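Local coordinates for reticulocyte-binding protein 2a (Plasmodium vivax, PDB 4Z8N) that probably helps the malaria parasite recognise and enter red blood cells, the chain here being its alpha-helical erythrocyte-binding domain, at residues 27-30 with 31-35; 36-39 with 40-43; 128-131 with 132-135; 244-247 with 248-252. All coordinates share one frame; numbering follows the deposited sequence.

Contact 1 of 4, residues 27-30 with 31-35; sequences QMNY and FAEIK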
loop_
_atom_site.group_PDB
_atom_site.type_symbol
_atom_site.label_atom_id
_atom_site.label_comp_id
_atom_site.label_asym_id
_atom_site.label_seq_id
_atom_site.Cartn_x
_atom_site.Cartn_y
_atom_site.Cartn_z
ATOM N N GLN A 27 6.656 1.416 -9.438
ATOM C CA GLN A 27 7.687 1.587 -10.463
ATOM C C GLN A 27 8.867 2.399 -9.930
ATOM O O GLN A 27 10.020 2.135 -10.274
ATOM C CB GLN A 27 7.112 2.271 -11.710
ATOM C CG GLN A 27 6.058 1.462 -12.465
ATOM C CD GLN A 27 4.636 1.842 -12.084
ATOM O OE1 GLN A 27 4.298 1.931 -10.902
ATOM N NE2 GLN A 27 3.796 2.069 -13.088
ATOM N N MET A 28 8.569 3.388 -9.093
ATOM C CA MET A 28 9.596 4.257 -8.530
ATOM C C MET A 28 10.482 3.463 -7.586
ATOM O O MET A 28 11.690 3.686 -7.511
ATOM C CB MET A 28 8.963 5.446 -7.802
ATOM C CG MET A 28 8.003 6.257 -8.668
ATOM S SD MET A 28 8.802 7.031 -10.091
ATOM C CE MET A 28 9.610 8.423 -9.317
ATOM N N ASN A 29 9.865 2.534 -6.865
ATOM C CA ASN A 29 10.597 1.621 -6.007
ATOM C C ASN A 29 11.503 0.728 -6.847
ATOM O O ASN A 29 12.649 0.462 -6.487
ATOM C CB ASN A 29 9.628 0.772 -5.185
ATOM C CG ASN A 29 10.252 0.248 -3.911
ATOM O OD1 ASN A 29 11.214 -0.517 -3.946
ATOM N ND2 ASN A 29 9.697 0.648 -2.774
ATOM N N TYR A 30 10.973 0.278 -7.978
ATOM C CA TYR A 30 11.711 -0.570 -8.903
ATOM C C TYR A 30 12.938 0.146 -9.475
ATOM O O TYR A 30 14.022 -0.434 -9.558
ATOM C CB TYR A 30 10.786 -1.035 -10.033
ATOM C CG TYR A 30 11.492 -1.719 -11.181
ATOM C CD1 TYR A 30 11.896 -3.044 -11.083
ATOM C CD2 TYR A 30 11.744 -1.043 -12.369
ATOM C CE1 TYR A 30 12.538 -3.674 -12.128
ATOM C CE2 TYR A 30 12.388 -1.666 -13.423
ATOM C CZ TYR A 30 12.782 -2.980 -13.295
ATOM O OH TYR A 30 13.420 -3.609 -14.335
ATOM N N PHE A 31 12.768 1.409 -9.857
ATOM C CA PHE A 31 13.863 2.180 -10.434
ATOM C C PHE A 31 14.985 2.393 -9.422
ATOM O O PHE A 31 16.160 2.459 -9.789
ATOM C CB PHE A 31 13.354 3.527 -10.955
ATOM C CG PHE A 31 12.378 3.409 -12.090
ATOM C CD1 PHE A 31 12.480 2.373 -13.006
ATOM C CD2 PHE A 31 11.349 4.327 -12.237
ATOM C CE1 PHE A 31 11.581 2.258 -14.054
ATOM C CE2 PHE A 31 10.445 4.217 -13.281
ATOM C CZ PHE A 31 10.561 3.181 -14.191
ATOM N N ALA A 32 14.619 2.495 -8.147
ATOM C CA ALA A 32 15.602 2.636 -7.080
ATOM C C ALA A 32 16.382 1.339 -6.891
ATOM O O ALA A 32 17.577 1.363 -6.604
ATOM C CB ALA A 32 14.922 3.044 -5.777
ATOM N N GLU A 33 15.699 0.210 -7.063
ATOM C CA GLU A 33 16.332 -1.101 -6.931
ATOM C C GLU A 33 17.352 -1.354 -8.033
ATOM O O GLU A 33 18.445 -1.856 -7.770
ATOM C CB GLU A 33 15.279 -2.213 -6.937
ATOM C CG GLU A 33 14.438 -2.259 -5.677
ATOM C CD GLU A 33 15.279 -2.461 -4.431
ATOM O OE1 GLU A 33 16.241 -3.258 -4.485
ATOM O OE2 GLU A 33 14.986 -1.816 -3.404
ATOM N N ILE A 34 16.987 -1.008 -9.265
ATOM C CA ILE A 34 17.885 -1.159 -10.406
ATOM C C ILE A 34 19.158 -0.343 -10.198
ATOM O O ILE A 34 20.251 -0.767 -10.581
ATOM C CB ILE A 34 17.199 -0.730 -11.721
ATOM C CG1 ILE A 34 16.066 -1.693 -12.068
ATOM C CG2 ILE A 34 18.195 -0.693 -12.873
ATOM C CD1 ILE A 34 16.534 -3.110 -12.323
ATOM N N LYS A 35 19.009 0.814 -9.559
ATOM C CA LYS A 35 20.118 1.741 -9.359
ATOM C C LYS A 35 21.334 1.088 -8.706
ATOM O O LYS A 35 22.457 1.286 -9.163
ATOM C CB LYS A 35 19.663 2.940 -8.526
ATOM C CG LYS A 35 20.754 3.964 -8.277
ATOM C CD LYS A 35 20.213 5.179 -7.540
ATOM C CE LYS A 35 19.746 6.249 -8.510
ATOM N NZ LYS A 35 20.859 7.167 -8.893
#
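The carbonyl oxygen of Q27 serves two groups of F31 at once. It accepts the backbone N-H of F31, Q27 O to F31 N being 2.9 Å, and it also sits over one face of the phenyl ring, 3.2 Å above the plane and offset toward the rim. The first torsion of F31 explains the second approach: CG stands beside its own backbone N and anti to the carbonyl carbon (chi1 -64°), which swings the ring back toward the preceding turn. Three residues further on, the backbone bond from I34 N to Y30 O (3.0 Å) is matched by a CH-pi contact, with I34 CG1 4.0 Å from the centroid of the Y30 ring and over its face. Y30 CD2 also lies 3.6 Å from F31 CD1, with the two ring planes 61° apart. On another side of the helix, N29 and E33 run alongside each other, amide and carboxylate nearly coplanar. N29 OD1 is buried without a polar partner, whereas E33 OE2 makes a long, weak ion pair with K264. F31 meets F129 edge-to-face. The apolar rings, set against Q27 O and I34, thus go into buried contacts with helices 42-69, 119-136 and 246-297.

Contact 2 of 4, residues 36-39 with 40-43; sequences YYIT and YHYE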
loop_
_atom_site.group_PDB
_atom_site.type_symbol
_atom_site.label_atom_id
_atom_site.label_comp_id
_atom_site.label_asym_id
_atom_site.label_seq_id
_atom_site.Cartn_x
_atom_site.Cartn_y
_atom_site.Cartn_z
ATOM N N TYR A 36 21.127 0.304 -7.651
ATOM C CA TYR A 36 22.266 -0.351 -7.010
ATOM C C TYR A 36 22.379 -1.824 -7.406
ATOM O O TYR A 36 23.311 -2.517 -6.994
ATOM C CB TYR A 36 22.196 -0.202 -5.486
ATOM C CG TYR A 36 21.037 -0.894 -4.808
ATOM C CD1 TYR A 36 21.161 -2.194 -4.333
ATOM C CD2 TYR A 36 19.830 -0.237 -4.608
ATOM C CE1 TYR A 36 20.110 -2.828 -3.696
ATOM C CE2 TYR A 36 18.772 -0.864 -3.974
ATOM C CZ TYR A 36 18.918 -2.159 -3.519
ATOM O OH TYR A 36 17.872 -2.789 -2.884
ATOM N N TYR A 37 21.440 -2.289 -8.222
ATOM C CA TYR A 37 21.512 -3.633 -8.781
ATOM C C TYR A 37 22.716 -3.756 -9.719
ATOM O O TYR A 37 23.487 -4.713 -9.633
ATOM C CB TYR A 37 20.218 -3.973 -9.531
ATOM C CG TYR A 37 20.000 -5.454 -9.778
ATOM C CD1 TYR A 37 20.793 -6.160 -10.678
ATOM C CD2 TYR A 37 18.985 -6.142 -9.120
ATOM C CE1 TYR A 37 20.594 -7.508 -10.904
ATOM C CE2 TYR A 37 18.774 -7.491 -9.345
ATOM C CZ TYR A 37 19.582 -8.168 -10.239
ATOM O OH TYR A 37 19.379 -9.510 -10.465
ATOM N N ILE A 38 22.870 -2.776 -10.604
ATOM C CA ILE A 38 23.887 -2.819 -11.655
ATOM C C ILE A 38 25.166 -2.065 -11.291
ATOM O O ILE A 38 25.904 -1.617 -12.173
ATOM C CB ILE A 38 23.338 -2.236 -12.970
ATOM C CG1 ILE A 38 22.885 -0.788 -12.758
ATOM C CG2 ILE A 38 22.187 -3.084 -13.483
ATOM C CD1 ILE A 38 22.442 -0.088 -14.027
ATOM N N THR A 39 25.431 -1.946 -9.994
ATOM C CA THR A 39 26.537 -1.131 -9.499
ATOM C C THR A 39 27.916 -1.617 -9.955
ATOM O O THR A 39 28.881 -0.854 -9.941
ATOM C CB THR A 39 26.518 -1.055 -7.954
ATOM O OG1 THR A 39 27.630 -0.276 -7.495
ATOM C CG2 THR A 39 26.586 -2.447 -7.341
ATOM N N TYR A 40 28.013 -2.874 -10.372
ATOM C CA TYR A 40 29.302 -3.419 -10.785
ATOM C C TYR A 40 29.460 -3.486 -12.303
ATOM O O TYR A 40 30.524 -3.845 -12.809
ATOM C CB TYR A 40 29.516 -4.799 -10.165
ATOM C CG TYR A 40 30.378 -4.744 -8.928
ATOM C CD1 TYR A 40 29.819 -4.544 -7.671
ATOM C CD2 TYR A 40 31.758 -4.865 -9.019
ATOM C CE1 TYR A 40 30.611 -4.481 -6.539
ATOM C CE2 TYR A 40 32.555 -4.806 -7.897
ATOM C CZ TYR A 40 31.979 -4.615 -6.662
ATOM O OH TYR A 40 32.780 -4.556 -5.547
ATOM N N HIS A 41 28.400 -3.139 -13.025
ATOM C CA HIS A 41 28.506 -2.909 -14.459
ATOM C C HIS A 41 28.752 -1.426 -14.652
ATOM O O HIS A 41 27.814 -0.640 -14.772
ATOM C CB HIS A 41 27.249 -3.369 -15.191
ATOM C CG HIS A 41 26.918 -4.808 -14.958
ATOM N ND1 HIS A 41 27.726 -5.834 -15.402
ATOM C CD2 HIS A 41 25.877 -5.396 -14.325
ATOM C CE1 HIS A 41 27.195 -6.991 -15.053
ATOM N NE2 HIS A 41 26.071 -6.754 -14.400
ATOM N N TYR A 42 30.028 -1.059 -14.674
ATOM C CA TYR A 42 30.444 0.321 -14.460
ATOM C C TYR A 42 29.810 1.318 -15.422
ATOM O O TYR A 42 29.176 2.270 -14.975
ATOM C CB TYR A 42 31.969 0.400 -14.523
ATOM C CG TYR A 42 32.623 -0.606 -13.600
ATOM C CD1 TYR A 42 32.305 -0.638 -12.246
ATOM C CD2 TYR A 42 33.542 -1.531 -14.079
ATOM C CE1 TYR A 42 32.887 -1.557 -11.393
ATOM C CE2 TYR A 42 34.133 -2.456 -13.231
ATOM C CZ TYR A 42 33.800 -2.463 -11.888
ATOM O OH TYR A 42 34.380 -3.376 -11.037
ATOM N N GLU A 43 29.943 1.092 -16.727
ATOM C CA GLU A 43 29.409 2.037 -17.705
ATOM C C GLU A 43 27.884 2.106 -17.655
ATOM O O GLU A 43 27.299 3.184 -17.793
ATOM C CB GLU A 43 29.867 1.685 -19.123
ATOM C CG GLU A 43 29.407 2.704 -20.159
ATOM C CD GLU A 43 29.851 2.366 -21.568
ATOM O OE1 GLU A 43 30.364 1.247 -21.786
ATOM O OE2 GLU A 43 29.682 3.222 -22.463
HETATM O O HOH W 1 26.365 -5.119 -9.354
#
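I38 and H41 meet through the backbone and, more loosely, through their side chains. H41 N donates to I38 O at 3.0 Å, the N-H reaching the oxygen from above the carbonyl plane, 58° out of it. The H41 ring presents its edge to the CA of I38, while I38 CB lies 4.3 Å from H41 CD2. Beside this pair T39 and Y40 point the same way: T39 CG2 stands 3.9 Å from Y40 CD1, placed there because OG1 is anti to the backbone N (chi1 179°), leaving the methyl between N and the carbonyl carbon. Residues I38 to H41 form a type I beta turn, the tight link between helix 26-37 and helix 42-69, with H41 at the N-cap position of the second. A water links the last turn of helix 26-37 to the beta turn, donating to Y37 O at 2.9 Å and accepting from Y40 N at 3.0 Å. The carbonyl oxygen of Y40 lies over the centre of the Y42 ring, 3.5 Å above its plane. Further out, the imidazole is held by a hydrogen bond between H41 NE2 and the hydroxyl of Y253. I38 packs on L137 and Y48.

Contact 3 of 4, residues 128-131 with 132-135; sequences KFNE and KIYS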
loop_
_atom_site.group_PDB
_atom_site.type_symbol
_atom_site.label_atom_id
_atom_site.label_comp_id
_atom_site.label_asym_id
_atom_site.label_seq_id
_atom_site.Cartn_x
_atom_site.Cartn_y
_atom_site.Cartn_z
ATOM N N LYS A 128 8.023 4.962 -20.110
ATOM C CA LYS A 128 9.014 5.482 -21.048
ATOM C C LYS A 128 10.433 5.320 -20.510
ATOM O O LYS A 128 11.343 4.947 -21.250
ATOM C CB LYS A 128 8.735 6.953 -21.357
ATOM C CG LYS A 128 7.718 7.170 -22.467
ATOM C CD LYS A 128 7.150 8.580 -22.425
ATOM C CE LYS A 128 5.649 8.574 -22.670
ATOM N NZ LYS A 128 4.944 9.588 -21.834
ATOM N N PHE A 129 10.621 5.599 -19.225
ATOM C CA PHE A 129 11.932 5.435 -18.603
ATOM C C PHE A 129 12.310 3.962 -18.493
ATOM O O PHE A 129 13.481 3.605 -18.631
ATOM C CB PHE A 129 11.969 6.083 -17.218
ATOM C CG PHE A 129 13.299 5.949 -16.526
ATOM C CD1 PHE A 129 14.364 6.765 -16.879
ATOM C CD2 PHE A 129 13.484 5.008 -15.524
ATOM C CE1 PHE A 129 15.590 6.644 -16.247
ATOM C CE2 PHE A 129 14.710 4.883 -14.887
ATOM C CZ PHE A 129 15.762 5.702 -15.248
ATOM N N ASN A 130 11.317 3.113 -18.245
ATOM C CA ASN A 130 11.543 1.675 -18.155
ATOM C C ASN A 130 12.081 1.104 -19.462
ATOM O O ASN A 130 12.954 0.237 -19.455
ATOM C CB ASN A 130 10.254 0.950 -17.764
ATOM C CG ASN A 130 10.465 -0.537 -17.552
ATOM O OD1 ASN A 130 11.143 -0.949 -16.608
ATOM N ND2 ASN A 130 9.882 -1.352 -18.423
ATOM N N GLU A 131 11.560 1.594 -20.583
ATOM C CA GLU A 131 12.042 1.168 -21.890
ATOM C C GLU A 131 13.465 1.673 -22.105
ATOM O O GLU A 131 14.280 1.015 -22.753
ATOM C CB GLU A 131 11.119 1.663 -23.009
ATOM C CG GLU A 131 11.577 1.266 -24.410
ATOM C CD GLU A 131 10.459 1.296 -25.441
ATOM O OE1 GLU A 131 10.237 2.365 -26.047
ATOM O OE2 GLU A 131 9.804 0.251 -25.649
ATOM N N LYS A 132 13.761 2.838 -21.540
ATOM C CA LYS A 132 15.080 3.440 -21.668
ATOM C C LYS A 132 16.128 2.615 -20.925
ATOM O O LYS A 132 17.287 2.562 -21.334
ATOM C CB LYS A 132 15.066 4.880 -21.149
ATOM C CG LYS A 132 16.296 5.690 -21.520
ATOM C CD LYS A 132 16.053 7.180 -21.338
ATOM C CE LYS A 132 17.184 7.997 -21.943
ATOM N NZ LYS A 132 16.857 9.449 -21.998
ATOM N N ILE A 133 15.710 1.969 -19.840
ATOM C CA ILE A 133 16.603 1.122 -19.056
ATOM C C ILE A 133 17.156 -0.030 -19.896
ATOM O O ILE A 133 18.333 -0.376 -19.788
ATOM C CB ILE A 133 15.889 0.552 -17.809
ATOM C CG1 ILE A 133 15.395 1.688 -16.909
ATOM C CG2 ILE A 133 16.818 -0.363 -17.023
ATOM C CD1 ILE A 133 14.793 1.217 -15.600
ATOM N N TYR A 134 16.305 -0.606 -20.741
ATOM C CA TYR A 134 16.700 -1.722 -21.600
ATOM C C TYR A 134 17.892 -1.379 -22.490
ATOM O O TYR A 134 18.787 -2.202 -22.683
ATOM C CB TYR A 134 15.525 -2.171 -22.472
ATOM C CG TYR A 134 14.561 -3.113 -21.784
ATOM C CD1 TYR A 134 13.530 -2.627 -20.989
ATOM C CD2 TYR A 134 14.678 -4.490 -21.937
ATOM C CE1 TYR A 134 12.645 -3.484 -20.363
ATOM C CE2 TYR A 134 13.798 -5.355 -21.315
ATOM C CZ TYR A 134 12.783 -4.846 -20.529
ATOM O OH TYR A 134 11.904 -5.701 -19.906
ATOM N N SER A 135 17.899 -0.167 -23.036
ATOM C CA SER A 135 18.978 0.255 -23.923
ATOM C C SER A 135 20.221 0.661 -23.134
ATOM O O SER A 135 21.339 0.568 -23.637
ATOM C CB SER A 135 18.521 1.411 -24.817
ATOM O OG SER A 135 18.295 2.586 -24.058
#
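Two backbone bonds tie this turn of helix together: I133 N donates to F129 O at 3.0 Å, and K132 N to K128 O at 3.2 Å. A third, from Y134 N to E131 O, is weak. Close to the end of the helix S135 turns its hydroxyl back on the backbone, OG giving its proton to K132 O at 2.9 Å; S135 OG lies between its own backbone N and carbonyl carbon (chi1 68°), which brings it within range. Next come contacts of carbon with oxygen. I133 CG1 lies 3.2 Å from F129 O, and the Y134 ring sets its edge against the N130 carbonyl, CD1 being 3.3 Å from N130 O. The amide of N130 stands almost perpendicular to that ring, 88° between planes, with ND2 at the ring edge, 4.0 Å from Y134 CE1. Apolar packing is carried by F129 and I133, where I133 CD1 comes obliquely to the phenyl ring, 3.7 Å from F129 CE2. Both side chains are buried: F129 rests on A51, S55 and V56 of helix 42-69, while I133 reaches Y48. With K128, E131 and K132 exposed, residues 128-135 have the two-sided character of an amphipathic helix in a helical bundle.

Contact 4 of 4, residues 244-247 with 248-252; sequences VPLS and TLKKL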
loop_
_atom_site.group_PDB
_atom_site.type_symbol
_atom_site.label_atom_id
_atom_site.label_comp_id
_atom_site.label_asym_id
_atom_site.label_seq_id
_atom_site.Cartn_x
_atom_site.Cartn_y
_atom_site.Cartn_z
ATOM N N VAL A 244 24.914 -16.868 -19.711
ATOM C CA VAL A 244 23.695 -16.595 -20.470
ATOM C C VAL A 244 23.935 -15.441 -21.442
ATOM O O VAL A 244 24.851 -14.642 -21.242
ATOM C CB VAL A 244 22.496 -16.246 -19.549
ATOM C CG1 VAL A 244 22.194 -17.387 -18.592
ATOM C CG2 VAL A 244 22.760 -14.957 -18.786
ATOM N N PRO A 245 23.128 -15.359 -22.513
ATOM C CA PRO A 245 23.208 -14.188 -23.392
ATOM C C PRO A 245 22.662 -12.938 -22.704
ATOM O O PRO A 245 21.897 -13.059 -21.745
ATOM C CB PRO A 245 22.342 -14.587 -24.592
ATOM C CG PRO A 245 21.411 -15.626 -24.058
ATOM C CD PRO A 245 22.203 -16.380 -23.034
ATOM N N LEU A 246 23.047 -11.762 -23.191
ATOM C CA LEU A 246 22.682 -10.501 -22.550
ATOM C C LEU A 246 21.174 -10.266 -22.507
ATOM O O LEU A 246 20.647 -9.793 -21.499
ATOM C CB LEU A 246 23.362 -9.327 -23.259
ATOM C CG LEU A 246 23.028 -7.939 -22.704
ATOM C CD1 LEU A 246 23.399 -7.841 -21.231
ATOM C CD2 LEU A 246 23.723 -6.850 -23.507
ATOM N N SER A 247 20.488 -10.585 -23.601
ATOM C CA SER A 247 19.042 -10.400 -23.681
ATOM C C SER A 247 18.336 -11.156 -22.561
ATOM O O SER A 247 17.346 -10.684 -22.000
ATOM C CB SER A 247 18.514 -10.858 -25.040
ATOM O OG SER A 247 18.687 -12.255 -25.205
ATOM N N THR A 248 18.860 -12.335 -22.243
ATOM C CA THR A 248 18.352 -13.133 -21.137
ATOM C C THR A 248 18.691 -12.471 -19.806
ATOM O O THR A 248 17.855 -12.398 -18.905
ATOM C CB THR A 248 18.932 -14.561 -21.163
ATOM O OG1 THR A 248 18.532 -15.219 -22.372
ATOM C CG2 THR A 248 18.444 -15.364 -19.966
ATOM N N LEU A 249 19.922 -11.982 -19.701
ATOM C CA LEU A 249 20.420 -11.371 -18.474
ATOM C C LEU A 249 19.581 -10.175 -18.041
ATOM O O LEU A 249 19.294 -10.010 -16.854
ATOM C CB LEU A 249 21.876 -10.940 -18.653
ATOM C CG LEU A 249 22.610 -10.552 -17.370
ATOM C CD1 LEU A 249 22.898 -11.790 -16.534
ATOM C CD2 LEU A 249 23.893 -9.796 -17.686
ATOM N N LYS A 250 19.198 -9.343 -19.005
ATOM C CA LYS A 250 18.374 -8.171 -18.724
ATOM C C LYS A 250 17.058 -8.569 -18.071
ATOM O O LYS A 250 16.622 -7.949 -17.099
ATOM C CB LYS A 250 18.098 -7.380 -20.006
ATOM C CG LYS A 250 19.316 -6.705 -20.606
ATOM C CD LYS A 250 18.905 -5.515 -21.457
ATOM C CE LYS A 250 19.368 -5.666 -22.893
ATOM N NZ LYS A 250 19.046 -4.460 -23.708
ATOM N N LYS A 251 16.431 -9.608 -18.612
ATOM C CA LYS A 251 15.150 -10.079 -18.101
ATOM C C LYS A 251 15.304 -10.704 -16.718
ATOM O O LYS A 251 14.445 -10.525 -15.854
ATOM C CB LYS A 251 14.520 -11.078 -19.073
ATOM C CG LYS A 251 13.017 -11.194 -18.942
ATOM C CD LYS A 251 12.513 -12.508 -19.499
ATOM C CE LYS A 251 11.046 -12.688 -19.196
ATOM N NZ LYS A 251 10.294 -11.409 -19.368
ATOM N N LEU A 252 16.399 -11.429 -16.508
ATOM C CA LEU A 252 16.694 -11.998 -15.197
ATOM C C LEU A 252 16.866 -10.884 -14.170
ATOM O O LEU A 252 16.326 -10.957 -13.064
ATOM C CB LEU A 252 17.949 -12.875 -15.252
ATOM C CG LEU A 252 17.759 -14.326 -15.701
ATOM C CD1 LEU A 252 19.080 -15.075 -15.669
ATOM C CD2 LEU A 252 16.725 -15.029 -14.832
#
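The backbone turns from extended at V244 and P245 (psi 157° and 159°) into helix at L246, and the first carbonyls at once find donors: P245 O accepts from L249 N at 3.0 Å, in the carbonyl plane, and L246 O accepts from K250 N at 2.9 Å in a nearly straight bond. A weak bond from T248 N shares the P245 oxygen. Across this opening turn the pyrrolidine ring of P245 meets the threonine hydroxyl, CG lying 3.4 Å from T248 OG1. P245 is at the N-cap position of helix 246-297, the long last helix of the domain. L249 is touched by two hydrophobic residues, one on each delta branch. Its CD1 meets V244 CG2 at 3.9 Å, the side chains crossing at about a right angle, while its CD2 meets L246 CD1 at 4.1 Å. The leucine's CG is anti to the backbone N (chi1 -168°), which carries the branch out from the helix, CD2 leaning back to L246 and CD1 reaching V244. V244 is tied by backbone hydrogen bonds to C146, on which L246 also packs. K250 CG lies 3.5 Å from L246 O, and the ammonium of K250 probably hydrogen-bonds Y134 O, and hydrogen-bonds N138 OD1.

The four contacts cluster toward one end of the elongated domain, with centres 12 to 18 Å apart. Contact 1 leads directly into contact 2 along helix 26-37. It also packs on contact 3, where F31 CE1 lies 3.7 Å from F129 CD2 and Y30 CE2 3.5 Å from N130 OD1. Contact 3 is joined to contact 4 by a polar bridge, Y134 O to K250 NZ at 2.5 Å, probably a hydrogen bond. Contacts 2 and 4 barely touch, at Y37 OH and L252 O. The calcium-binding residue E120, without its ion in this chain, has its side chain about 9 Å from that of K128 in contact 3 and about 10 Å from that of Q27 in contact 1.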